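Local atomic coordinates of flavin-dependent monooxygenase, oxygenase subunit HsaA (PDB entry 2RFQ), a protein that catalyses the FMNH2-dependent ortho-hydroxylation of the phenolic steroid intermediate 3-HSA to the catechol 3,4-DHSA in bacterial cholesterol breakdown, as the oxygenase partner of a reductase. Residues W94-Q104 with A218-Y229; P238-A249 with Q326-I337. All coordinates share one frame; numbering follows the deposited sequence.

Contact 1: residues W94-Q104 with A218-Y229; sequences WHLALFSQQAQ and APGLERNTAPVY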
loop_
_atom_site.group_PDB
_atom_site.type_symbol
_atom_site.label_atom_id
_atom_site.label_comp_id
_atom_site.label_asym_id
_atom_site.label_seq_id
_atom_site.Cartn_x
_atom_site.Cartn_y
_atom_site.Cartn_z
ATOM N N TRP A 94 -31.652 -7.274 19.741
ATOM C CA TRP A 94 -32.282 -6.780 18.527
ATOM C C TRP A 94 -32.866 -7.975 17.742
ATOM O O TRP A 94 -34.020 -7.956 17.306
ATOM C CB TRP A 94 -31.241 -6.016 17.673
ATOM C CG TRP A 94 -31.764 -5.474 16.355
ATOM C CD1 TRP A 94 -32.250 -4.211 16.117
ATOM C CD2 TRP A 94 -31.841 -6.178 15.101
ATOM N NE1 TRP A 94 -32.654 -4.094 14.792
ATOM C CE2 TRP A 94 -32.395 -5.278 14.149
ATOM C CE3 TRP A 94 -31.486 -7.469 14.688
ATOM C CZ2 TRP A 94 -32.608 -5.631 12.824
ATOM C CZ3 TRP A 94 -31.721 -7.828 13.331
ATOM C CH2 TRP A 94 -32.275 -6.910 12.439
ATOM N N HIS A 95 -32.061 -9.012 17.555
ATOM C CA HIS A 95 -32.509 -10.187 16.787
ATOM C C HIS A 95 -33.738 -10.831 17.436
ATOM O O HIS A 95 -34.716 -11.155 16.744
ATOM C CB HIS A 95 -31.364 -11.214 16.661
ATOM C CG HIS A 95 -31.639 -12.312 15.671
ATOM N ND1 HIS A 95 -30.793 -13.388 15.516
ATOM C CD2 HIS A 95 -32.650 -12.495 14.781
ATOM C CE1 HIS A 95 -31.267 -14.194 14.577
ATOM N NE2 HIS A 95 -32.384 -13.668 14.101
ATOM N N LEU A 96 -33.728 -10.969 18.763
ATOM C CA LEU A 96 -34.861 -11.607 19.430
ATOM C C LEU A 96 -36.166 -10.822 19.269
ATOM O O LEU A 96 -37.243 -11.405 19.282
ATOM C CB LEU A 96 -34.565 -11.852 20.911
ATOM C CG LEU A 96 -35.580 -12.740 21.642
ATOM C CD1 LEU A 96 -35.671 -14.131 21.035
ATOM C CD2 LEU A 96 -35.276 -12.829 23.152
ATOM N N ALA A 97 -36.071 -9.501 19.128
ATOM C CA ALA A 97 -37.242 -8.647 18.898
ATOM C C ALA A 97 -38.018 -9.047 17.645
ATOM O O ALA A 97 -39.178 -8.676 17.501
ATOM C CB ALA A 97 -36.804 -7.198 18.776
ATOM N N LEU A 98 -37.344 -9.765 16.736
ATOM C CA LEU A 98 -37.935 -10.177 15.470
ATOM C C LEU A 98 -38.619 -11.538 15.577
ATOM O O LEU A 98 -39.472 -11.864 14.745
ATOM C CB LEU A 98 -36.893 -10.189 14.340
ATOM C CG LEU A 98 -36.086 -8.902 14.099
ATOM C CD1 LEU A 98 -34.971 -9.144 13.079
ATOM C CD2 LEU A 98 -37.003 -7.816 13.612
ATOM N N PHE A 99 -38.263 -12.321 16.600
ATOM C CA PHE A 99 -38.913 -13.609 16.826
ATOM C C PHE A 99 -40.354 -13.371 17.291
ATOM O O PHE A 99 -40.739 -12.248 17.654
ATOM C CB PHE A 99 -38.188 -14.448 17.893
ATOM C CG PHE A 99 -36.946 -15.167 17.399
ATOM C CD1 PHE A 99 -36.908 -16.568 17.329
ATOM C CD2 PHE A 99 -35.790 -14.445 17.078
ATOM C CE1 PHE A 99 -35.721 -17.240 16.925
ATOM C CE2 PHE A 99 -34.615 -15.110 16.665
ATOM C CZ PHE A 99 -34.575 -16.502 16.602
ATOM N N SER A 100 -41.133 -14.445 17.303
ATOM C CA SER A 100 -42.512 -14.380 17.784
ATOM C C SER A 100 -42.567 -13.791 19.194
ATOM O O SER A 100 -41.615 -13.945 20.000
ATOM C CB SER A 100 -43.124 -15.786 17.789
ATOM O OG SER A 100 -42.508 -16.577 18.801
ATOM N N GLN A 101 -43.697 -13.153 19.505
ATOM C CA GLN A 101 -43.936 -12.646 20.841
ATOM C C GLN A 101 -43.756 -13.759 21.875
ATOM O O GLN A 101 -43.222 -13.529 22.971
ATOM C CB GLN A 101 -45.354 -12.064 20.933
ATOM C CG GLN A 101 -45.735 -11.587 22.320
ATOM C CD GLN A 101 -45.033 -10.304 22.729
ATOM O OE1 GLN A 101 -44.659 -9.484 21.886
ATOM N NE2 GLN A 101 -44.855 -10.123 24.044
ATOM N N GLN A 102 -44.182 -14.972 21.525
ATOM C CA GLN A 102 -44.111 -16.093 22.464
ATOM C C GLN A 102 -42.667 -16.440 22.776
ATOM O O GLN A 102 -42.329 -16.716 23.923
ATOM C CB GLN A 102 -44.849 -17.307 21.903
ATOM C CG GLN A 102 -44.943 -18.476 22.865
ATOM C CD GLN A 102 -45.636 -19.689 22.217
ATOM O OE1 GLN A 102 -46.259 -19.577 21.144
ATOM N NE2 GLN A 102 -45.541 -20.847 22.866
ATOM N N ALA A 103 -41.808 -16.408 21.754
ATOM C CA ALA A 103 -40.372 -16.665 21.961
ATOM C C ALA A 103 -39.747 -15.602 22.883
ATOM O O ALA A 103 -38.980 -15.922 23.797
ATOM C CB ALA A 103 -39.641 -16.699 20.625
ATOM N N GLN A 104 -40.104 -14.340 22.668
ATOM C CA GLN A 104 -39.604 -13.265 23.552
ATOM C C GLN A 104 -40.085 -13.455 24.987
ATOM O O GLN A 104 -39.333 -13.244 25.924
ATOM C CB GLN A 104 -40.057 -11.902 23.053
ATOM C CG GLN A 104 -39.514 -11.530 21.688
ATOM C CD GLN A 104 -40.238 -10.330 21.119
ATOM O OE1 GLN A 104 -40.296 -9.276 21.754
ATOM N NE2 GLN A 104 -40.841 -10.504 19.940
ATOM N N ALA A 218 -41.092 -10.793 9.678
ATOM C CA ALA A 218 -40.751 -11.421 10.963
ATOM C C ALA A 218 -41.883 -11.134 11.942
ATOM O O ALA A 218 -42.380 -9.998 11.983
ATOM C CB ALA A 218 -39.415 -10.909 11.508
ATOM N N PRO A 219 -42.320 -12.159 12.705
ATOM C CA PRO A 219 -43.522 -12.004 13.536
ATOM C C PRO A 219 -43.394 -10.992 14.676
ATOM O O PRO A 219 -44.414 -10.454 15.125
ATOM C CB PRO A 219 -43.761 -13.422 14.101
ATOM C CG PRO A 219 -42.452 -14.099 14.012
ATOM C CD PRO A 219 -41.768 -13.521 12.797
ATOM N N GLY A 220 -42.164 -10.743 15.138
ATOM C CA GLY A 220 -41.925 -9.793 16.251
ATOM C C GLY A 220 -42.218 -8.350 15.888
ATOM O O GLY A 220 -42.408 -7.507 16.775
ATOM N N LEU A 221 -42.237 -8.057 14.588
ATOM C CA LEU A 221 -42.486 -6.695 14.102
ATOM C C LEU A 221 -43.907 -6.231 14.387
ATOM O O LEU A 221 -44.189 -5.033 14.351
ATOM C CB LEU A 221 -42.227 -6.592 12.597
ATOM C CG LEU A 221 -40.787 -6.811 12.128
ATOM C CD1 LEU A 221 -40.768 -6.708 10.622
ATOM C CD2 LEU A 221 -39.833 -5.804 12.768
ATOM N N GLU A 222 -44.806 -7.172 14.662
ATOM C CA GLU A 222 -46.214 -6.808 14.877
ATOM C C GLU A 222 -46.341 -5.934 16.125
ATOM O O GLU A 222 -46.992 -4.884 16.104
ATOM C CB GLU A 222 -47.090 -8.059 14.994
ATOM C CG GLU A 222 -48.562 -7.732 15.186
ATOM C CD GLU A 222 -49.445 -8.970 15.420
ATOM O OE1 GLU A 222 -48.912 -10.101 15.557
ATOM O OE2 GLU A 222 -50.682 -8.795 15.495
ATOM N N ARG A 223 -45.682 -6.360 17.198
ATOM C CA ARG A 223 -45.692 -5.606 18.451
ATOM C C ARG A 223 -44.457 -4.719 18.618
ATOM O O ARG A 223 -44.533 -3.673 19.247
ATOM C CB ARG A 223 -45.876 -6.556 19.645
ATOM C CG ARG A 223 -47.239 -7.249 19.642
ATOM C CD ARG A 223 -47.574 -7.932 20.964
ATOM N NE ARG A 223 -47.083 -7.160 22.109
ATOM C CZ ARG A 223 -47.454 -7.353 23.371
ATOM N NH1 ARG A 223 -48.341 -8.300 23.670
ATOM N NH2 ARG A 223 -46.945 -6.585 24.332
ATOM N N ASN A 224 -43.315 -5.139 18.063
ATOM C CA ASN A 224 -42.102 -4.334 18.171
ATOM C C ASN A 224 -41.968 -3.453 16.928
ATOM O O ASN A 224 -41.313 -3.818 15.949
ATOM C CB ASN A 224 -40.872 -5.225 18.393
ATOM C CG ASN A 224 -40.940 -5.993 19.707
ATOM O OD1 ASN A 224 -41.411 -5.471 20.716
ATOM N ND2 ASN A 224 -40.455 -7.237 19.703
ATOM N N THR A 225 -42.621 -2.297 16.991
ATOM C CA THR A 225 -42.835 -1.453 15.811
ATOM C C THR A 225 -41.757 -0.375 15.625
ATOM O O THR A 225 -41.811 0.394 14.635
ATOM C CB THR A 225 -44.233 -0.759 15.872
ATOM O OG1 THR A 225 -44.264 0.079 17.031
ATOM C CG2 THR A 225 -45.355 -1.804 15.973
ATOM N N ALA A 226 -40.791 -0.303 16.553
ATOM C CA ALA A 226 -39.757 0.739 16.481
ATOM C C ALA A 226 -38.976 0.629 15.158
ATOM O O ALA A 226 -38.733 -0.487 14.665
ATOM C CB ALA A 226 -38.808 0.668 17.660
ATOM N N PRO A 227 -38.607 1.777 14.562
ATOM C CA PRO A 227 -37.922 1.710 13.251
ATOM C C PRO A 227 -36.594 0.951 13.271
ATOM O O PRO A 227 -36.196 0.403 12.238
ATOM C CB PRO A 227 -37.724 3.185 12.860
ATOM C CG PRO A 227 -37.825 3.954 14.202
ATOM C CD PRO A 227 -38.880 3.181 14.962
ATOM N N VAL A 228 -35.921 0.882 14.417
ATOM C CA VAL A 228 -34.644 0.160 14.454
ATOM C C VAL A 228 -34.815 -1.322 14.038
ATOM O O VAL A 228 -33.889 -1.915 13.459
ATOM C CB VAL A 228 -33.934 0.285 15.836
ATOM C CG1 VAL A 228 -34.706 -0.461 16.938
ATOM C CG2 VAL A 228 -32.492 -0.227 15.747
ATOM N N TYR A 229 -35.997 -1.906 14.286
ATOM C CA TYR A 229 -36.193 -3.340 13.972
ATOM C C TYR A 229 -36.450 -3.597 12.483
ATOM O O TYR A 229 -36.531 -4.759 12.068
ATOM C CB TYR A 229 -37.268 -3.995 14.872
ATOM C CG TYR A 229 -36.933 -3.804 16.320
ATOM C CD1 TYR A 229 -35.742 -4.335 16.849
ATOM C CD2 TYR A 229 -37.745 -3.036 17.156
ATOM C CE1 TYR A 229 -35.355 -4.101 18.171
ATOM C CE2 TYR A 229 -37.396 -2.819 18.476
ATOM C CZ TYR A 229 -36.209 -3.357 18.986
ATOM O OH TYR A 229 -35.838 -3.131 20.283
HETATM O O HOH W 1 -43.187 -8.962 19.533
#

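Contact 2: residues P238-A249 with Q326-I337; sequences PTTISAPIVGMA and QVRATGRAISSI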
loop_
_atom_site.group_PDB
_atom_site.type_symbol
_atom_site.label_atom_id
_atom_site.label_comp_id
_atom_site.label_asym_id
_atom_site.label_seq_id
_atom_site.Cartn_x
_atom_site.Cartn_y
_atom_site.Cartn_z
ATOM N N PRO A 238 -23.102 -7.403 10.315
ATOM C CA PRO A 238 -21.699 -7.068 10.010
ATOM C C PRO A 238 -21.165 -5.796 10.711
ATOM O O PRO A 238 -19.991 -5.749 11.099
ATOM C CB PRO A 238 -21.693 -6.923 8.480
ATOM C CG PRO A 238 -22.798 -7.869 8.044
ATOM C CD PRO A 238 -23.891 -7.576 9.080
ATOM N N THR A 239 -22.005 -4.782 10.893
ATOM C CA THR A 239 -21.547 -3.577 11.624
ATOM C C THR A 239 -21.232 -3.934 13.099
ATOM O O THR A 239 -20.285 -3.391 13.688
ATOM C CB THR A 239 -22.576 -2.439 11.515
ATOM O OG1 THR A 239 -22.727 -2.096 10.129
ATOM C CG2 THR A 239 -22.113 -1.170 12.295
ATOM N N THR A 240 -21.992 -4.879 13.664
ATOM C CA THR A 240 -21.696 -5.377 15.034
ATOM C C THR A 240 -20.316 -6.055 15.145
ATOM O O THR A 240 -19.704 -6.079 16.212
ATOM C CB THR A 240 -22.848 -6.214 15.626
ATOM O OG1 THR A 240 -23.356 -5.535 16.800
ATOM C CG2 THR A 240 -22.388 -7.586 16.064
ATOM N N ILE A 241 -19.819 -6.554 14.014
ATOM C CA ILE A 241 -18.511 -7.160 13.907
ATOM C C ILE A 241 -17.415 -6.123 13.642
ATOM O O ILE A 241 -16.300 -6.246 14.167
ATOM C CB ILE A 241 -18.550 -8.263 12.783
ATOM C CG1 ILE A 241 -19.564 -9.346 13.152
ATOM C CG2 ILE A 241 -17.130 -8.756 12.402
ATOM C CD1 ILE A 241 -19.364 -9.956 14.576
ATOM N N SER A 242 -17.705 -5.110 12.840
ATOM C CA SER A 242 -16.683 -4.088 12.568
ATOM C C SER A 242 -16.554 -3.068 13.703
ATOM O O SER A 242 -15.450 -2.609 14.001
ATOM C CB SER A 242 -16.961 -3.339 11.243
ATOM O OG SER A 242 -16.877 -4.241 10.149
ATOM N N ALA A 243 -17.681 -2.681 14.305
ATOM C CA ALA A 243 -17.643 -1.616 15.339
ATOM C C ALA A 243 -16.636 -1.881 16.469
ATOM O O ALA A 243 -15.880 -0.971 16.836
ATOM C CB ALA A 243 -19.054 -1.338 15.891
ATOM N N PRO A 244 -16.594 -3.111 17.024
ATOM C CA PRO A 244 -15.600 -3.355 18.090
ATOM C C PRO A 244 -14.161 -3.283 17.571
ATOM O O PRO A 244 -13.289 -2.838 18.279
ATOM C CB PRO A 244 -15.963 -4.747 18.637
ATOM C CG PRO A 244 -16.808 -5.396 17.568
ATOM C CD PRO A 244 -17.440 -4.297 16.760
ATOM N N ILE A 245 -13.933 -3.676 16.318
ATOM C CA ILE A 245 -12.575 -3.593 15.769
ATOM C C ILE A 245 -12.168 -2.133 15.598
ATOM O O ILE A 245 -11.040 -1.750 15.941
ATOM C CB ILE A 245 -12.438 -4.408 14.494
ATOM C CG1 ILE A 245 -12.747 -5.884 14.806
ATOM C CG2 ILE A 245 -11.037 -4.250 13.918
ATOM C CD1 ILE A 245 -12.872 -6.789 13.532
ATOM N N VAL A 246 -13.084 -1.314 15.066
ATOM C CA VAL A 246 -12.868 0.137 15.053
ATOM C C VAL A 246 -12.558 0.670 16.479
ATOM O O VAL A 246 -11.599 1.414 16.679
ATOM C CB VAL A 246 -14.044 0.886 14.387
ATOM C CG1 VAL A 246 -13.842 2.406 14.487
ATOM C CG2 VAL A 246 -14.140 0.438 12.918
ATOM N N GLY A 247 -13.359 0.273 17.464
ATOM C CA GLY A 247 -13.113 0.669 18.863
ATOM C C GLY A 247 -11.728 0.239 19.358
ATOM O O GLY A 247 -11.049 1.015 20.041
HETATM N N MSE A 248 -11.312 -0.980 19.014
HETATM C CA MSE A 248 -9.964 -1.461 19.348
HETATM C C MSE A 248 -8.905 -0.509 18.781
HETATM O O MSE A 248 -7.899 -0.217 19.452
HETATM C CB MSE A 248 -9.757 -2.896 18.843
HETATM C CG MSE A 248 -10.550 -3.900 19.663
HETATM SE SE MSE A 248 -10.312 -5.644 18.751
HETATM C CE MSE A 248 -12.169 -6.331 18.882
ATOM N N ALA A 249 -9.161 0.025 17.583
ATOM C CA ALA A 249 -8.210 0.928 16.937
ATOM C C ALA A 249 -8.140 2.251 17.706
ATOM O O ALA A 249 -7.037 2.812 17.904
ATOM C CB ALA A 249 -8.580 1.116 15.443
ATOM N N GLN A 326 -18.213 -1.142 5.386
ATOM C CA GLN A 326 -18.121 -1.878 6.640
ATOM C C GLN A 326 -16.917 -2.832 6.645
ATOM O O GLN A 326 -16.077 -2.803 7.563
ATOM C CB GLN A 326 -19.437 -2.605 6.957
ATOM C CG GLN A 326 -19.285 -3.652 8.065
ATOM C CD GLN A 326 -19.081 -5.025 7.489
ATOM O OE1 GLN A 326 -19.719 -5.382 6.493
ATOM N NE2 GLN A 326 -18.192 -5.821 8.112
ATOM N N VAL A 327 -16.792 -3.655 5.605
ATOM C CA VAL A 327 -15.570 -4.465 5.518
ATOM C C VAL A 327 -14.330 -3.551 5.443
ATOM O O VAL A 327 -13.287 -3.833 6.052
ATOM C CB VAL A 327 -15.593 -5.495 4.357
ATOM C CG1 VAL A 327 -16.813 -6.436 4.493
ATOM C CG2 VAL A 327 -15.572 -4.808 2.992
ATOM N N ARG A 328 -14.463 -2.436 4.734
ATOM C CA ARG A 328 -13.308 -1.534 4.618
ATOM C C ARG A 328 -12.943 -0.889 5.954
ATOM O O ARG A 328 -11.763 -0.670 6.215
ATOM C CB ARG A 328 -13.533 -0.466 3.552
ATOM C CG ARG A 328 -12.183 0.076 3.001
ATOM C CD ARG A 328 -12.372 0.611 1.550
ATOM N NE ARG A 328 -11.149 1.096 0.892
ATOM C CZ ARG A 328 -10.207 0.302 0.384
ATOM N NH1 ARG A 328 -10.316 -1.034 0.466
ATOM N NH2 ARG A 328 -9.140 0.826 -0.217
ATOM N N ALA A 329 -13.944 -0.589 6.787
ATOM C CA ALA A 329 -13.706 0.020 8.097
ATOM C C ALA A 329 -12.859 -0.928 8.953
ATOM O O ALA A 329 -11.899 -0.500 9.614
ATOM C CB ALA A 329 -15.016 0.301 8.780
ATOM N N THR A 330 -13.193 -2.219 8.921
ATOM C CA THR A 330 -12.361 -3.225 9.604
ATOM C C THR A 330 -10.926 -3.161 9.076
ATOM O O THR A 330 -9.975 -3.108 9.851
ATOM C CB THR A 330 -12.949 -4.628 9.411
ATOM O OG1 THR A 330 -14.165 -4.683 10.180
ATOM C CG2 THR A 330 -11.957 -5.726 9.875
ATOM N N GLY A 331 -10.789 -3.133 7.756
ATOM C CA GLY A 331 -9.463 -3.039 7.125
ATOM C C GLY A 331 -8.694 -1.795 7.538
ATOM O O GLY A 331 -7.500 -1.886 7.851
ATOM N N ARG A 332 -9.367 -0.634 7.542
ATOM C CA ARG A 332 -8.715 0.623 7.942
ATOM C C ARG A 332 -8.265 0.558 9.412
ATOM O O ARG A 332 -7.188 1.032 9.775
ATOM C CB ARG A 332 -9.677 1.803 7.777
ATOM C CG ARG A 332 -10.076 2.110 6.318
ATOM C CD ARG A 332 -10.817 3.453 6.264
ATOM N NE ARG A 332 -11.811 3.470 5.184
ATOM C CZ ARG A 332 -11.563 3.793 3.910
ATOM N NH1 ARG A 332 -12.554 3.790 3.019
ATOM N NH2 ARG A 332 -10.327 4.076 3.513
ATOM N N ALA A 333 -9.125 0.002 10.258
ATOM C CA ALA A 333 -8.820 -0.129 11.686
ATOM C C ALA A 333 -7.576 -0.994 11.895
ATOM O O ALA A 333 -6.653 -0.611 12.639
ATOM C CB ALA A 333 -10.014 -0.667 12.442
ATOM N N ILE A 334 -7.527 -2.142 11.233
ATOM C CA ILE A 334 -6.376 -3.055 11.383
ATOM C C ILE A 334 -5.105 -2.430 10.798
ATOM O O ILE A 334 -4.041 -2.495 11.418
ATOM C CB ILE A 334 -6.685 -4.416 10.765
ATOM C CG1 ILE A 334 -7.828 -5.062 11.561
ATOM C CG2 ILE A 334 -5.457 -5.309 10.813
ATOM C CD1 ILE A 334 -8.488 -6.242 10.878
ATOM N N SER A 335 -5.200 -1.840 9.605
ATOM C CA SER A 335 -4.028 -1.165 9.017
ATOM C C SER A 335 -3.463 -0.099 9.951
ATOM O O SER A 335 -2.244 0.042 10.096
ATOM C CB SER A 335 -4.417 -0.567 7.674
ATOM O OG SER A 335 -3.343 0.141 7.070
ATOM N N SER A 336 -4.361 0.641 10.603
ATOM C CA SER A 336 -3.964 1.702 11.522
ATOM C C SER A 336 -3.296 1.141 12.771
ATOM O O SER A 336 -2.254 1.657 13.206
ATOM C CB SER A 336 -5.188 2.531 11.861
ATOM O OG SER A 336 -5.673 3.122 10.641
ATOM N N ILE A 337 -3.866 0.077 13.337
ATOM C CA ILE A 337 -3.242 -0.558 14.521
ATOM C C ILE A 337 -1.853 -1.078 14.114
ATOM O O ILE A 337 -0.855 -0.921 14.853
ATOM C CB ILE A 337 -4.104 -1.715 15.076
ATOM C CG1 ILE A 337 -5.398 -1.132 15.649
ATOM C CG2 ILE A 337 -3.331 -2.471 16.184
ATOM C CD1 ILE A 337 -6.457 -2.162 15.862
#

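Contact 1: residues W94-Q104 with A218-Y229
The Tyr229 ring has a carbon group over each face: Ala97 CB over one, offset toward the rim and 3.8 Å from the ring centroid, a CH-pi contact, and over the opposite one CG1 of Val228, its neighbour in sequence. Trp94 meets the same tyrosine obliquely, the two planes 39° apart. At its edge the indole spends its N-H on the backbone, NE1 to Val228 O at 2.8 Å, nearly straight and in the ring plane, although the donor stands above the carbonyl plane. With chi1 at 179° the indole is swung away from its own backbone N and slides past Tyr229 in the opposite direction. Farther along, the Gln101 amide stacks over one face of the Arg223 guanidinium, their planes 17° apart.

Between these flat groups Asn224 ND2 donates in its amide plane to Ala97 O (2.9 Å), on a lone pair, and to Gln104 OE1 (2.9 Å). Gln57 NE2 bonds OD1, so the amide is held at both ends, which should fix its rotation. Gln104 NE2 reaches back to Phe99 O and to a water shared with Gln101 OE1 and Gly220 O. Gly220 packs on the type I beta turn Leu96-Phe99, its N bonded to Leu98 O and its CA 3.2 Å from Ala97 O. Leu98 CD2 touches Leu221 CD2 at 3.6 Å, side by side.

The contact pins the 218-229 loop to the N-terminal acyl-CoA dehydrogenase-like domain, where Ser100 N-caps helix 101-108, OG accepting from Ala103 N and also bonded to His205 O. Trp58 NE1 bonds Gln104 OE1, Gln57 takes Gln101 NE2, and the Leu53 carbonyl takes Tyr229 OH. Strands 162-172 and 207-209 pack against Phe99, and helix 277-309 touches Pro227 and Val228.

Contact 2: residues P238-A249 with Q326-I337
Ser242 OG is the polar centre of this helix pair, meeting two side chains of the opposite helix. It shares a 2.7 Å hydrogen bond with Thr330 OG1, and it accepts from Gln326 NE2 at 2.9 Å, the hydroxyl lying close to the amide plane and the N-H...O angle being 159°. Gln326 gets there by a bend at chi2 (-96°), which turns the amide toward Ser242 and Pro238 and brings OE1 to 3.2 Å from Pro238 CB. Its two amide atoms have further partners, Ala370 O for NE2 and Arg323 for OE1, so a buried amide is held from several directions.

From here toward the C-terminal ends of the two segments the interface becomes apolar and close. The axes run nearly parallel, 22° apart and 8.6 Å at closest approach, a spacing that small residues allow: Ala333 CB faces Ala249 CB at 3.8 Å and also touches Ile245 O. Such side-by-side helices belong to the C-terminal helical bundle of the acyl-CoA dehydrogenase fold, to which the HpaH/HsaA monooxygenases are related; Ile245 lies close to Trp84, an FMN-binding residue by similarity. Around the alanines, Ile245 CG2 abuts Ile334 CG1, Val246 CG2 leans on Ala329, and Ile337 runs its CG1-CD1 branch along Ala249, with CD1 3.7 Å from Ala249 CA. Having CG1 beside the backbone N directs that branch at the Ala249 backbone.

In contrast, Arg328 and Arg332 play no part in the close packing. Arg328 is partly exposed, and both arginines form salt bridges to Asp289 of a second subunit, so this outer side of helix 316-344 faces the tetramer interface, whereas helix 277-309 of the same chain covers Thr239, Ala249 and Ser336.

Overall arrangement
From the N terminus, the chain first reaches 94-104 at the end of the N-terminal helices, passes through the strands of the mixed sheet, and returns at 218-229, where contact 1 closes a loop rich in strand. Helix 233-266 begins a few residues later and carries 238-249; the chain then runs through helix 277-309 before 326-337 closes the second, largely helical loop. The two loops follow in series, neither enclosing nor crossing the other. Contact 1 ties the N-terminal helices to the linker beyond the sheet, contact 2 joins two long helices of the C-terminal bundle. Their centres lie 28 Å apart, nearest atoms about 8 Å, and helix 277-309 borders both.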